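PurR transcriptional regulator (Vibrio parahaemolyticus, PDB 3D8U) probably acts as a DNA-binding transcription regulator of the LacI/PurR family, built around a periplasmic-binding-protein-like core. Local coordinates at residues V102-V107 and Q136-G141; C111-I116 and M146-L151; K121-I126 and L182-C187; I126-N131 and L157-A162. All coordinates share one frame; numbering follows the deposited sequence.

Interaction 1. Residues V102-V107 and Q136-G141; sequences VDHFEV and QRQLHG
Phe105, in the first turn of its helix, lays its ring against the backbone of helix 133-148 where that helix has Gly141, and this is the close-packed part of the contact. Gly141 CA sits over one ring face in a CH-pi contact, 3.9 Å from the centroid of the Phe105 ring, while His140 CB meets the ring edge in its plane. CG of Phe105 stands anti to the backbone N (chi1 -176°), beside the carbonyl carbon. The backbones come close as well: Phe105 CA donates a C-H to Arg137 O at 3.2 Å, and Gly141 CA to Phe105 O at 3.5 Å. Beside it, His104 CB rests against Gln138 CG at 4.0 Å.

The solvent side is looser. Arg137 bends at chi2 and chi3 and brings its guanidinium to the side of the Phe105 ring plane opposite Gly141, the two planes 23° apart and NH1 of Arg137 3.4 Å from Phe105 CB. Asp103 is the N-cap of helix 104-117, accepting from Glu106 N; its OD2 lies 4.6 Å from Arg137 NH1, close enough for a probable weak attraction, though not in contact. Arg137 also touches Glu90.

Glycine gives the aromatic ring direct access to the helix backbone, so these two segments meet mainly through C-H and van der Waals contacts, with charge probably contributing only a diffuse attraction at the solvent side.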
loop_
_atom_site.group_PDB
_atom_site.type_symbol
_atom_site.label_atom_id
_atom_site.label_comp_id
_atom_site.label_asym_id
_atom_site.label_seq_id
_atom_site.Cartn_x
_atom_site.Cartn_y
_atom_site.Cartn_z
ATOM N N VAL B 102 6.289 -13.220 -12.487
ATOM C CA VAL B 102 5.700 -14.495 -12.125
ATOM C C VAL B 102 4.736 -14.887 -13.229
ATOM O O VAL B 102 4.367 -14.063 -14.063
ATOM C CB VAL B 102 5.006 -14.504 -10.729
ATOM C CG1 VAL B 102 5.795 -13.699 -9.725
ATOM C CG2 VAL B 102 3.582 -14.005 -10.805
ATOM N N ASP B 103 4.367 -16.160 -13.243
ATOM C CA ASP B 103 3.356 -16.654 -14.131
ATOM C C ASP B 103 2.059 -16.741 -13.339
ATOM O O ASP B 103 1.830 -17.663 -12.559
ATOM C CB ASP B 103 3.787 -18.007 -14.705
ATOM C CG ASP B 103 2.644 -18.781 -15.335
ATOM O OD1 ASP B 103 2.941 -19.812 -15.948
ATOM O OD2 ASP B 103 1.455 -18.394 -15.213
ATOM N N HIS B 104 1.193 -15.772 -13.572
ATOM C CA HIS B 104 -0.029 -15.645 -12.798
ATOM C C HIS B 104 -1.039 -16.730 -13.131
ATOM O O HIS B 104 -1.864 -17.110 -12.277
ATOM C CB HIS B 104 -0.605 -14.269 -13.011
ATOM C CG HIS B 104 0.237 -13.184 -12.431
ATOM N ND1 HIS B 104 0.178 -12.824 -11.097
ATOM C CD2 HIS B 104 1.173 -12.382 -12.995
ATOM C CE1 HIS B 104 1.021 -11.834 -10.871
ATOM N NE2 HIS B 104 1.638 -11.546 -12.006
ATOM N N PHE B 105 -0.946 -17.244 -14.355
ATOM C CA PHE B 105 -1.837 -18.294 -14.813
ATOM C C PHE B 105 -1.725 -19.495 -13.895
ATOM O O PHE B 105 -2.746 -19.970 -13.394
ATOM C CB PHE B 105 -1.486 -18.665 -16.253
ATOM C CG PHE B 105 -2.380 -19.678 -16.874
ATOM C CD1 PHE B 105 -3.541 -19.292 -17.512
ATOM C CD2 PHE B 105 -2.032 -21.017 -16.879
ATOM C CE1 PHE B 105 -4.372 -20.251 -18.127
ATOM C CE2 PHE B 105 -2.846 -21.979 -17.496
ATOM C CZ PHE B 105 -4.009 -21.592 -18.119
ATOM N N GLU B 106 -0.493 -19.966 -13.649
ATOM C CA GLU B 106 -0.302 -21.116 -12.775
ATOM C C GLU B 106 -0.885 -20.788 -11.411
ATOM O O GLU B 106 -1.566 -21.600 -10.795
ATOM C CB GLU B 106 1.173 -21.539 -12.680
ATOM C CG GLU B 106 1.436 -22.805 -11.808
ATOM C CD GLU B 106 0.669 -24.084 -12.296
ATOM O OE1 GLU B 106 -0.345 -24.483 -11.647
ATOM O OE2 GLU B 106 1.057 -24.695 -13.329
ATOM N N VAL B 107 -0.638 -19.572 -10.953
ATOM C CA VAL B 107 -1.153 -19.182 -9.679
ATOM C C VAL B 107 -2.661 -19.359 -9.638
ATOM O O VAL B 107 -3.161 -19.990 -8.703
ATOM C CB VAL B 107 -0.785 -17.743 -9.287
ATOM C CG1 VAL B 107 -1.439 -17.393 -7.948
ATOM C CG2 VAL B 107 0.740 -17.587 -9.194
ATOM N N GLN B 136 -6.124 -10.883 -16.362
ATOM C CA GLN B 136 -6.621 -11.786 -17.409
ATOM C C GLN B 136 -5.960 -13.167 -17.372
ATOM O O GLN B 136 -6.606 -14.190 -17.625
ATOM C CB GLN B 136 -6.529 -11.162 -18.799
ATOM C CG GLN B 136 -7.587 -11.732 -19.791
ATOM C CD GLN B 136 -8.900 -10.879 -19.920
ATOM O OE1 GLN B 136 -9.532 -10.858 -20.998
ATOM N NE2 GLN B 136 -9.291 -10.166 -18.836
ATOM N N ARG B 137 -4.681 -13.181 -17.022
ATOM C CA ARG B 137 -3.934 -14.403 -16.830
ATOM C C ARG B 137 -4.387 -15.183 -15.615
ATOM O O ARG B 137 -4.308 -16.388 -15.615
ATOM C CB ARG B 137 -2.479 -14.075 -16.698
ATOM C CG ARG B 137 -1.770 -13.844 -18.024
ATOM C CD ARG B 137 -0.953 -15.043 -18.409
ATOM N NE ARG B 137 -1.599 -15.702 -19.535
ATOM C CZ ARG B 137 -1.373 -16.944 -19.957
ATOM N NH1 ARG B 137 -0.502 -17.742 -19.356
ATOM N NH2 ARG B 137 -2.049 -17.385 -21.001
ATOM N N GLN B 138 -4.868 -14.509 -14.583
ATOM C CA GLN B 138 -5.399 -15.191 -13.398
ATOM C C GLN B 138 -6.798 -15.741 -13.659
ATOM O O GLN B 138 -7.119 -16.838 -13.220
ATOM C CB GLN B 138 -5.485 -14.254 -12.187
ATOM C CG GLN B 138 -4.320 -13.313 -11.995
ATOM C CD GLN B 138 -4.533 -12.370 -10.828
ATOM O OE1 GLN B 138 -3.854 -12.475 -9.801
ATOM N NE2 GLN B 138 -5.482 -11.446 -10.966
ATOM N N LEU B 139 -7.629 -14.958 -14.348
ATOM C CA LEU B 139 -8.989 -15.354 -14.714
ATOM C C LEU B 139 -8.895 -16.624 -15.490
ATOM O O LEU B 139 -9.538 -17.613 -15.174
ATOM C CB LEU B 139 -9.611 -14.328 -15.652
ATOM C CG LEU B 139 -11.031 -13.791 -15.467
ATOM C CD1 LEU B 139 -11.733 -13.799 -16.774
ATOM C CD2 LEU B 139 -11.831 -14.574 -14.473
ATOM N N HIS B 140 -8.058 -16.573 -16.515
ATOM C CA HIS B 140 -7.841 -17.684 -17.400
ATOM C C HIS B 140 -7.342 -18.864 -16.602
ATOM O O HIS B 140 -7.791 -19.992 -16.809
ATOM C CB HIS B 140 -6.811 -17.309 -18.436
ATOM C CG HIS B 140 -7.362 -16.500 -19.557
ATOM N ND1 HIS B 140 -6.577 -15.690 -20.345
ATOM C CD2 HIS B 140 -8.617 -16.395 -20.045
ATOM C CE1 HIS B 140 -7.322 -15.124 -21.276
ATOM N NE2 HIS B 140 -8.565 -15.539 -21.118
ATOM N N GLY B 141 -6.424 -18.604 -15.678
ATOM C CA GLY B 141 -5.899 -19.672 -14.859
ATOM C C GLY B 141 -7.066 -20.341 -14.190
ATOM O O GLY B 141 -7.143 -21.548 -14.121
#

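Interaction 2. Residues C111-I116 and M146-L151; sequences CTRHLI and MIENYL
Arg113 and Glu148 form a long salt bridge with an uncommon geometry: the carboxylate oxygen stands over a face of the guanidinium instead of in its plane. Arg113 NE and Glu148 OE2 are 3.8 Å apart, the two flat groups are turned 89° against each other, and no N-H points at the oxygen. The attraction is therefore one of charge alone, at the solvent side.

Beneath it the packing is apolar. Ile116 carries its CG1 branch anti to the carbonyl carbon (chi1 -51°) and meets Leu151 tip to tip, Ile116 CD1 lying 4.0 Å from Leu151 CD2. The same methyl comes within 4.4 Å of SE of Met146, modelled as selenomethionine, and the Asn149 side chain crosses that of Ile116.

Leu151 is turned inward by a Schellman motif that ends helix 133-148. Tyr150, with positive phi, is its C-prime residue; Leu151 N bonds to Met146 O at 3.0 Å and Tyr150 N to Ile147 O.

Leu115 and Met146 both also touch Val123. Two helices side by side over one face of a parallel sheet are characteristic of the three-layered alpha/beta lobes of periplasmic-binding-protein-like domains.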
loop_
_atom_site.group_PDB
_atom_site.type_symbol
_atom_site.label_atom_id
_atom_site.label_comp_id
_atom_site.label_asym_id
_atom_site.label_seq_id
_atom_site.Cartn_x
_atom_site.Cartn_y
_atom_site.Cartn_z
ATOM N N CYS B 111 -4.143 -22.400 -7.301
ATOM C CA CYS B 111 -5.110 -21.982 -6.326
ATOM C C CYS B 111 -6.466 -22.556 -6.615
ATOM O O CYS B 111 -7.231 -22.849 -5.697
ATOM C CB CYS B 111 -5.223 -20.467 -6.312
ATOM S SG CYS B 111 -3.788 -19.762 -5.606
ATOM N N THR B 112 -6.823 -22.689 -7.881
ATOM C CA THR B 112 -8.156 -23.156 -8.044
ATOM C C THR B 112 -8.285 -24.664 -8.033
ATOM O O THR B 112 -9.294 -25.162 -7.558
ATOM C CB THR B 112 -9.027 -22.354 -9.014
ATOM O OG1 THR B 112 -9.994 -23.224 -9.589
ATOM C CG2 THR B 112 -8.244 -21.664 -10.078
ATOM N N ARG B 113 -7.242 -25.405 -8.408
ATOM C CA ARG B 113 -7.294 -26.874 -8.221
ATOM C C ARG B 113 -7.429 -27.152 -6.721
ATOM O O ARG B 113 -8.069 -28.126 -6.316
ATOM C CB ARG B 113 -6.044 -27.596 -8.706
ATOM C CG ARG B 113 -5.726 -27.514 -10.153
ATOM C CD ARG B 113 -4.715 -28.634 -10.524
ATOM N NE ARG B 113 -4.135 -28.441 -11.855
ATOM C CZ ARG B 113 -3.314 -29.286 -12.488
ATOM N NH1 ARG B 113 -2.936 -30.455 -11.943
ATOM N NH2 ARG B 113 -2.854 -28.951 -13.693
ATOM N N HIS B 114 -6.827 -26.290 -5.908
ATOM C CA HIS B 114 -6.856 -26.507 -4.490
ATOM C C HIS B 114 -8.303 -26.627 -3.996
ATOM O O HIS B 114 -8.687 -27.683 -3.512
ATOM C CB HIS B 114 -6.074 -25.420 -3.755
ATOM C CG HIS B 114 -6.167 -25.514 -2.260
ATOM N ND1 HIS B 114 -5.998 -26.698 -1.573
ATOM C CD2 HIS B 114 -6.409 -24.573 -1.321
ATOM C CE1 HIS B 114 -6.143 -26.487 -0.278
ATOM N NE2 HIS B 114 -6.400 -25.206 -0.102
ATOM N N LEU B 115 -9.097 -25.568 -4.156
ATOM C CA LEU B 115 -10.542 -25.596 -3.870
ATOM C C LEU B 115 -11.222 -26.879 -4.388
ATOM O O LEU B 115 -11.949 -27.566 -3.658
ATOM C CB LEU B 115 -11.225 -24.396 -4.520
ATOM C CG LEU B 115 -10.864 -22.993 -3.993
ATOM C CD1 LEU B 115 -11.525 -21.908 -4.776
ATOM C CD2 LEU B 115 -11.215 -22.805 -2.548
ATOM N N ILE B 116 -10.969 -27.213 -5.645
ATOM C CA ILE B 116 -11.498 -28.422 -6.191
ATOM C C ILE B 116 -10.943 -29.680 -5.499
ATOM O O ILE B 116 -11.727 -30.531 -5.063
ATOM C CB ILE B 116 -11.288 -28.473 -7.706
ATOM C CG1 ILE B 116 -11.802 -27.185 -8.345
ATOM C CG2 ILE B 116 -12.006 -29.677 -8.315
ATOM C CD1 ILE B 116 -11.448 -27.027 -9.818
HETATM N N MSE B 146 -11.415 -24.902 -13.812
HETATM C CA MSE B 146 -12.836 -25.275 -13.808
HETATM C C MSE B 146 -13.162 -26.213 -14.967
HETATM O O MSE B 146 -13.559 -27.370 -14.770
HETATM C CB MSE B 146 -13.714 -24.051 -13.902
HETATM C CG MSE B 146 -13.523 -23.049 -12.827
HETATM SE SE MSE B 146 -14.012 -23.708 -11.054
HETATM C CE MSE B 146 -15.964 -23.690 -11.178
ATOM N N ILE B 147 -12.987 -25.703 -16.183
ATOM C CA ILE B 147 -13.294 -26.467 -17.396
ATOM C C ILE B 147 -12.669 -27.866 -17.371
ATOM O O ILE B 147 -13.385 -28.839 -17.537
ATOM C CB ILE B 147 -12.921 -25.688 -18.691
ATOM C CG1 ILE B 147 -13.517 -24.279 -18.635
ATOM C CG2 ILE B 147 -13.470 -26.382 -19.881
ATOM C CD1 ILE B 147 -12.913 -23.290 -19.599
ATOM N N GLU B 148 -11.358 -27.945 -17.122
ATOM C CA GLU B 148 -10.610 -29.208 -16.971
ATOM C C GLU B 148 -11.345 -30.204 -16.082
ATOM O O GLU B 148 -11.252 -31.397 -16.306
ATOM C CB GLU B 148 -9.212 -28.913 -16.418
ATOM C CG GLU B 148 -8.331 -30.101 -16.034
ATOM C CD GLU B 148 -6.859 -29.705 -15.743
ATOM O OE1 GLU B 148 -5.995 -30.218 -16.486
ATOM O OE2 GLU B 148 -6.557 -28.904 -14.791
ATOM N N ASN B 149 -12.105 -29.718 -15.104
ATOM C CA ASN B 149 -12.933 -30.594 -14.269
ATOM C C ASN B 149 -14.456 -30.665 -14.606
ATOM O O ASN B 149 -15.245 -31.113 -13.774
ATOM C CB ASN B 149 -12.731 -30.266 -12.775
ATOM C CG ASN B 149 -11.319 -30.618 -12.261
ATOM O OD1 ASN B 149 -10.378 -29.820 -12.350
ATOM N ND2 ASN B 149 -11.191 -31.803 -11.680
ATOM N N TYR B 150 -14.859 -30.275 -15.821
ATOM C CA TYR B 150 -16.289 -30.151 -16.221
ATOM C C TYR B 150 -17.079 -29.202 -15.348
ATOM O O TYR B 150 -18.280 -29.302 -15.232
ATOM C CB TYR B 150 -17.014 -31.482 -16.238
ATOM C CG TYR B 150 -16.348 -32.504 -17.078
ATOM C CD1 TYR B 150 -15.238 -33.189 -16.592
ATOM C CD2 TYR B 150 -16.820 -32.811 -18.356
ATOM C CE1 TYR B 150 -14.592 -34.151 -17.350
ATOM C CE2 TYR B 150 -16.185 -33.776 -19.132
ATOM C CZ TYR B 150 -15.054 -34.444 -18.619
ATOM O OH TYR B 150 -14.358 -35.407 -19.338
ATOM N N LEU B 151 -16.404 -28.273 -14.713
ATOM C CA LEU B 151 -17.117 -27.313 -13.915
ATOM C C LEU B 151 -17.347 -26.132 -14.826
ATOM O O LEU B 151 -16.527 -25.869 -15.711
ATOM C CB LEU B 151 -16.295 -26.959 -12.696
ATOM C CG LEU B 151 -16.561 -27.774 -11.423
ATOM C CD1 LEU B 151 -16.976 -29.188 -11.679
ATOM C CD2 LEU B 151 -15.344 -27.705 -10.498
#

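Interaction 3. Residues K121-I126 and L182-C187; sequences KNVGFI and LNALVC
Gly124 and Ile126 bond across to the backbone of Ala184 and Val186, in a parallel register that sets Gly124 beside Leu185 and Ile126 beside Cys187. Gly124 N donates to Ala184 O at 2.8 Å, Val186 N to Gly124 O at 2.8 Å, and Ile126 N to Val186 O at 2.9 Å, the last nearly straight on to the carbonyl. C-H donors add to the backbone pairing, among them Cys187 CA to Ile126 O at 3.3 Å.

A second polar group lies just before the strands. Asn183 N donates to Asn122 O at 3.1 Å, and Asn183 OD1 accepts a weak bond from Asn122 N. The first torsion of Asn183 (78°) sets CG between the backbone N and carbonyl carbon, from where OD1 reaches the Asn122 N-H. The Asn122 side chain crosses that of Asn183 at about a right angle and spends its ND2 on Ser181 O.

Apolar contacts line both faces. On one, Val123 CG1 meets Val186 CG2 at 3.5 Å and Phe125 CD1 meets Val186 CB at 3.7 Å, under Trp142 of helix 133-148. On the other, Ile126 CD1 rests 4.1 Å from Leu185 CG, while Leu182 brings CD1 over Gly124 N; helices 165-178 and 190-203 pack there.

Two hydrocarbon faces thus bury the amides that bond across the strands, while Phe125 turns its backbone to His155 and Leu157, on the side of strand 156-159.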
loop_
_atom_site.group_PDB
_atom_site.type_symbol
_atom_site.label_atom_id
_atom_site.label_comp_id
_atom_site.label_asym_id
_atom_site.label_seq_id
_atom_site.Cartn_x
_atom_site.Cartn_y
_atom_site.Cartn_z
ATOM N N LYS B 121 -16.457 -27.289 -5.077
ATOM C CA LYS B 121 -16.537 -27.351 -6.520
ATOM C C LYS B 121 -17.320 -26.210 -7.204
ATOM O O LYS B 121 -17.493 -26.241 -8.441
ATOM C CB LYS B 121 -17.057 -28.743 -6.957
ATOM C CG LYS B 121 -16.065 -29.887 -6.617
ATOM C CD LYS B 121 -16.587 -31.257 -6.967
ATOM C CE LYS B 121 -15.439 -32.144 -7.427
ATOM N NZ LYS B 121 -15.800 -33.104 -8.565
ATOM N N ASN B 122 -17.839 -25.225 -6.471
ATOM C CA ASN B 122 -18.469 -24.170 -7.263
ATOM C C ASN B 122 -18.094 -22.761 -6.977
ATOM O O ASN B 122 -18.795 -22.021 -6.308
ATOM C CB ASN B 122 -19.956 -24.385 -7.629
ATOM C CG ASN B 122 -20.824 -24.568 -6.455
ATOM O OD1 ASN B 122 -21.670 -25.471 -6.429
ATOM N ND2 ASN B 122 -20.645 -23.710 -5.457
ATOM N N VAL B 123 -16.980 -22.422 -7.612
ATOM C CA VAL B 123 -16.136 -21.338 -7.251
ATOM C C VAL B 123 -16.520 -20.143 -8.054
ATOM O O VAL B 123 -16.738 -20.251 -9.231
ATOM C CB VAL B 123 -14.682 -21.688 -7.613
ATOM C CG1 VAL B 123 -13.730 -20.686 -6.997
ATOM C CG2 VAL B 123 -14.342 -23.078 -7.149
ATOM N N GLY B 124 -16.593 -18.997 -7.402
ATOM C CA GLY B 124 -16.718 -17.743 -8.100
ATOM C C GLY B 124 -15.361 -17.078 -8.089
ATOM O O GLY B 124 -14.453 -17.473 -7.333
ATOM N N PHE B 125 -15.222 -16.056 -8.918
ATOM C CA PHE B 125 -13.975 -15.300 -8.990
ATOM C C PHE B 125 -14.256 -13.813 -8.877
ATOM O O PHE B 125 -15.143 -13.290 -9.559
ATOM C CB PHE B 125 -13.330 -15.579 -10.349
ATOM C CG PHE B 125 -12.010 -14.909 -10.562
ATOM C CD1 PHE B 125 -10.822 -15.556 -10.213
ATOM C CD2 PHE B 125 -11.943 -13.653 -11.165
ATOM C CE1 PHE B 125 -9.575 -14.956 -10.451
ATOM C CE2 PHE B 125 -10.691 -13.028 -11.407
ATOM C CZ PHE B 125 -9.512 -13.680 -11.048
ATOM N N ILE B 126 -13.490 -13.116 -8.066
ATOM C CA ILE B 126 -13.596 -11.684 -8.082
ATOM C C ILE B 126 -12.203 -11.122 -8.269
ATOM O O ILE B 126 -11.307 -11.438 -7.498
ATOM C CB ILE B 126 -14.199 -11.171 -6.774
ATOM C CG1 ILE B 126 -15.611 -11.717 -6.575
ATOM C CG2 ILE B 126 -14.275 -9.683 -6.786
ATOM C CD1 ILE B 126 -16.060 -11.669 -5.116
ATOM N N LEU B 182 -23.305 -21.119 -4.959
ATOM C CA LEU B 182 -21.901 -20.667 -4.821
ATOM C C LEU B 182 -21.345 -21.140 -3.514
ATOM O O LEU B 182 -22.043 -21.056 -2.524
ATOM C CB LEU B 182 -21.829 -19.155 -4.836
ATOM C CG LEU B 182 -20.450 -18.587 -4.498
ATOM C CD1 LEU B 182 -19.625 -18.495 -5.754
ATOM C CD2 LEU B 182 -20.532 -17.220 -3.844
ATOM N N ASN B 183 -20.111 -21.635 -3.491
ATOM C CA ASN B 183 -19.535 -22.127 -2.242
ATOM C C ASN B 183 -18.015 -22.004 -2.063
ATOM O O ASN B 183 -17.460 -22.546 -1.119
ATOM C CB ASN B 183 -20.005 -23.549 -1.950
ATOM C CG ASN B 183 -19.290 -24.592 -2.761
ATOM O OD1 ASN B 183 -18.216 -24.369 -3.289
ATOM N ND2 ASN B 183 -19.881 -25.757 -2.845
ATOM N N ALA B 184 -17.350 -21.311 -2.977
ATOM C CA ALA B 184 -15.998 -20.794 -2.719
ATOM C C ALA B 184 -15.683 -19.535 -3.563
ATOM O O ALA B 184 -16.364 -19.259 -4.575
ATOM C CB ALA B 184 -14.951 -21.871 -2.936
ATOM N N LEU B 185 -14.649 -18.804 -3.169
ATOM C CA LEU B 185 -14.255 -17.636 -3.912
ATOM C C LEU B 185 -12.772 -17.583 -4.215
ATOM O O LEU B 185 -11.951 -17.872 -3.332
ATOM C CB LEU B 185 -14.603 -16.417 -3.085
ATOM C CG LEU B 185 -15.662 -15.417 -3.509
ATOM C CD1 LEU B 185 -16.689 -16.048 -4.377
ATOM C CD2 LEU B 185 -16.287 -14.841 -2.239
ATOM N N VAL B 186 -12.410 -17.203 -5.439
ATOM C CA VAL B 186 -11.008 -16.879 -5.724
ATOM C C VAL B 186 -10.934 -15.372 -5.829
ATOM O O VAL B 186 -11.593 -14.785 -6.664
ATOM C CB VAL B 186 -10.499 -17.443 -7.073
ATOM C CG1 VAL B 186 -9.049 -17.063 -7.292
ATOM C CG2 VAL B 186 -10.651 -18.938 -7.158
ATOM N N CYS B 187 -10.135 -14.739 -5.004
ATOM C CA CYS B 187 -9.970 -13.313 -5.099
ATOM C C CYS B 187 -8.627 -12.948 -5.693
ATOM O O CYS B 187 -7.567 -13.453 -5.240
ATOM C CB CYS B 187 -10.030 -12.724 -3.711
ATOM S SG CYS B 187 -11.597 -13.022 -2.990
#

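Interaction 4. Residues I126-N131 and L157-A162; sequences IGARGN and LTTHEA
Ile126 meets Leu157 through its backbone, its CA donating a C-H to Leu157 O at 3.4 Å, while the side chains of both point to the face packed by helix 165-178. Gly127 makes the regular parallel bonds: its N donates to Leu157 O at 3.0 Å in a nearly straight bond, and its O accepts from Thr159 N at 3.2 Å, in the carbonyl plane. Ala128 then sets CB 3.6 Å from Thr159 OG1, whose first torsion (65°) places the hydroxyl between the backbone N and carbonyl carbon; Ala128 N turns the other way, to Ser188 OG.

At Arg129 the pairing changes. The residue adopts a left-handed backbone (phi 37°), and its N donates to Glu161 O at 2.7 Å, nearly in line with the carbonyl. Its CB still touches Glu161 O, but the chain bends at chi2 and chi3, and NH2 makes a weak bond with Tyr43 OH. Gly130 N follows, reaching back to Thr159 O at 2.9 Å. Asn131 closes the walk: its amide lies alongside the His160 side chain, amide and ring planes only 10° apart, and packs against His160 CB near solvent.

Main-chain bonds thus continue past the strands and tie the two loops together, so the loop ends are held by their own amides and carbonyls, and the shape there probably depends little on side-chain bonds between the segments.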
loop_
_atom_site.group_PDB
_atom_site.type_symbol
_atom_site.label_atom_id
_atom_site.label_comp_id
_atom_site.label_asym_id
_atom_site.label_seq_id
_atom_site.Cartn_x
_atom_site.Cartn_y
_atom_site.Cartn_z
ATOM N N ILE B 126 -13.490 -13.116 -8.066
ATOM C CA ILE B 126 -13.596 -11.684 -8.082
ATOM C C ILE B 126 -12.203 -11.122 -8.269
ATOM O O ILE B 126 -11.307 -11.438 -7.498
ATOM C CB ILE B 126 -14.199 -11.171 -6.774
ATOM C CG1 ILE B 126 -15.611 -11.717 -6.575
ATOM C CG2 ILE B 126 -14.275 -9.683 -6.786
ATOM C CD1 ILE B 126 -16.060 -11.669 -5.116
ATOM N N GLY B 127 -12.018 -10.282 -9.280
ATOM C CA GLY B 127 -10.732 -9.598 -9.458
ATOM C C GLY B 127 -10.788 -8.167 -9.962
ATOM O O GLY B 127 -11.813 -7.725 -10.484
ATOM N N ALA B 128 -9.692 -7.426 -9.821
ATOM C CA ALA B 128 -9.682 -6.066 -10.359
ATOM C C ALA B 128 -8.458 -5.669 -11.144
ATOM O O ALA B 128 -7.541 -6.453 -11.353
ATOM C CB ALA B 128 -9.931 -5.078 -9.277
ATOM N N ARG B 129 -8.443 -4.395 -11.524
ATOM C CA ARG B 129 -7.585 -3.852 -12.596
ATOM C C ARG B 129 -7.477 -4.873 -13.726
ATOM O O ARG B 129 -6.396 -5.250 -14.146
ATOM C CB ARG B 129 -6.237 -3.265 -12.110
ATOM C CG ARG B 129 -5.667 -3.820 -10.828
ATOM C CD ARG B 129 -4.959 -5.145 -11.042
ATOM N NE ARG B 129 -3.518 -4.990 -11.286
ATOM C CZ ARG B 129 -2.764 -5.887 -11.929
ATOM N NH1 ARG B 129 -3.313 -7.013 -12.409
ATOM N NH2 ARG B 129 -1.461 -5.651 -12.110
ATOM N N GLY B 130 -8.656 -5.284 -14.198
ATOM C CA GLY B 130 -8.821 -6.342 -15.173
ATOM C C GLY B 130 -8.840 -5.879 -16.610
ATOM O O GLY B 130 -9.331 -6.592 -17.496
ATOM N N ASN B 131 -8.326 -4.675 -16.830
ATOM C CA ASN B 131 -7.996 -4.200 -18.162
ATOM C C ASN B 131 -6.468 -4.254 -18.279
ATOM O O ASN B 131 -5.922 -4.203 -19.388
ATOM C CB ASN B 131 -8.545 -2.779 -18.421
ATOM C CG ASN B 131 -10.096 -2.646 -18.175
ATOM O OD1 ASN B 131 -10.710 -1.658 -18.600
ATOM N ND2 ASN B 131 -10.707 -3.617 -17.481
ATOM N N LEU B 157 -16.537 -11.793 -11.545
ATOM C CA LEU B 157 -16.680 -10.349 -11.647
ATOM C C LEU B 157 -15.336 -9.699 -11.775
ATOM O O LEU B 157 -14.455 -9.964 -10.935
ATOM C CB LEU B 157 -17.299 -9.798 -10.374
ATOM C CG LEU B 157 -18.756 -9.411 -10.282
ATOM C CD1 LEU B 157 -19.563 -9.967 -11.440
ATOM C CD2 LEU B 157 -19.277 -9.953 -8.964
ATOM N N THR B 158 -15.161 -8.822 -12.764
ATOM C CA THR B 158 -13.931 -8.013 -12.797
ATOM C C THR B 158 -14.196 -6.517 -12.953
ATOM O O THR B 158 -15.209 -6.129 -13.524
ATOM C CB THR B 158 -12.983 -8.486 -13.888
ATOM O OG1 THR B 158 -13.697 -8.585 -15.121
ATOM C CG2 THR B 158 -12.391 -9.859 -13.544
ATOM N N THR B 159 -13.319 -5.666 -12.429
ATOM C CA THR B 159 -13.411 -4.240 -12.766
ATOM C C THR B 159 -12.102 -3.715 -13.279
ATOM O O THR B 159 -11.031 -4.250 -12.996
ATOM C CB THR B 159 -13.851 -3.329 -11.589
ATOM O OG1 THR B 159 -12.860 -3.338 -10.552
ATOM C CG2 THR B 159 -15.205 -3.767 -11.018
ATOM N N HIS B 160 -12.193 -2.648 -14.046
ATOM C CA HIS B 160 -11.005 -1.924 -14.474
ATOM C C HIS B 160 -10.448 -1.157 -13.266
ATOM O O HIS B 160 -9.267 -0.827 -13.219
ATOM C CB HIS B 160 -11.324 -1.012 -15.683
ATOM C CG HIS B 160 -12.633 -0.265 -15.589
ATOM N ND1 HIS B 160 -12.856 0.929 -16.254
ATOM C CD2 HIS B 160 -13.787 -0.538 -14.922
ATOM C CE1 HIS B 160 -14.083 1.355 -15.999
ATOM N NE2 HIS B 160 -14.666 0.490 -15.184
ATOM N N GLU B 161 -11.301 -0.937 -12.267
ATOM C CA GLU B 161 -10.895 -0.258 -11.046
ATOM C C GLU B 161 -9.878 -0.997 -10.177
ATOM O O GLU B 161 -9.474 -2.112 -10.488
ATOM C CB GLU B 161 -12.114 0.153 -10.237
ATOM C CG GLU B 161 -12.427 1.626 -10.458
ATOM C CD GLU B 161 -13.917 1.910 -10.430
ATOM O OE1 GLU B 161 -14.410 2.562 -11.376
ATOM O OE2 GLU B 161 -14.597 1.465 -9.470
ATOM N N ALA B 162 -9.462 -0.341 -9.095
ATOM C CA ALA B 162 -8.447 -0.879 -8.188
ATOM C C ALA B 162 -9.107 -1.740 -7.117
ATOM O O ALA B 162 -10.292 -1.532 -6.807
ATOM C CB ALA B 162 -7.643 0.244 -7.565
#

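Strand 123-128 is common to interactions 3 and 4, which share Ile126 and belong to one parallel sheet; Phe125 O to Leu157 N, 2.9 Å, is a probable hydrogen bond between them. Interactions 1 and 2 are two points along the same helix pair, their centres about 14 Å apart. Interaction 2 lies closest to interaction 3, about 10 Å between centres, with Leu115 CD1 3.4 Å from Val123 CG1, whereas interactions 2 and 4 do not touch. Interactions 1 and 4 lie nearer the chain centre, about 9 and 12 Å from it. In LacI-family relatives the effector site lies between the lobes; here no ligand marks it, though interaction 4 probably borders that cleft.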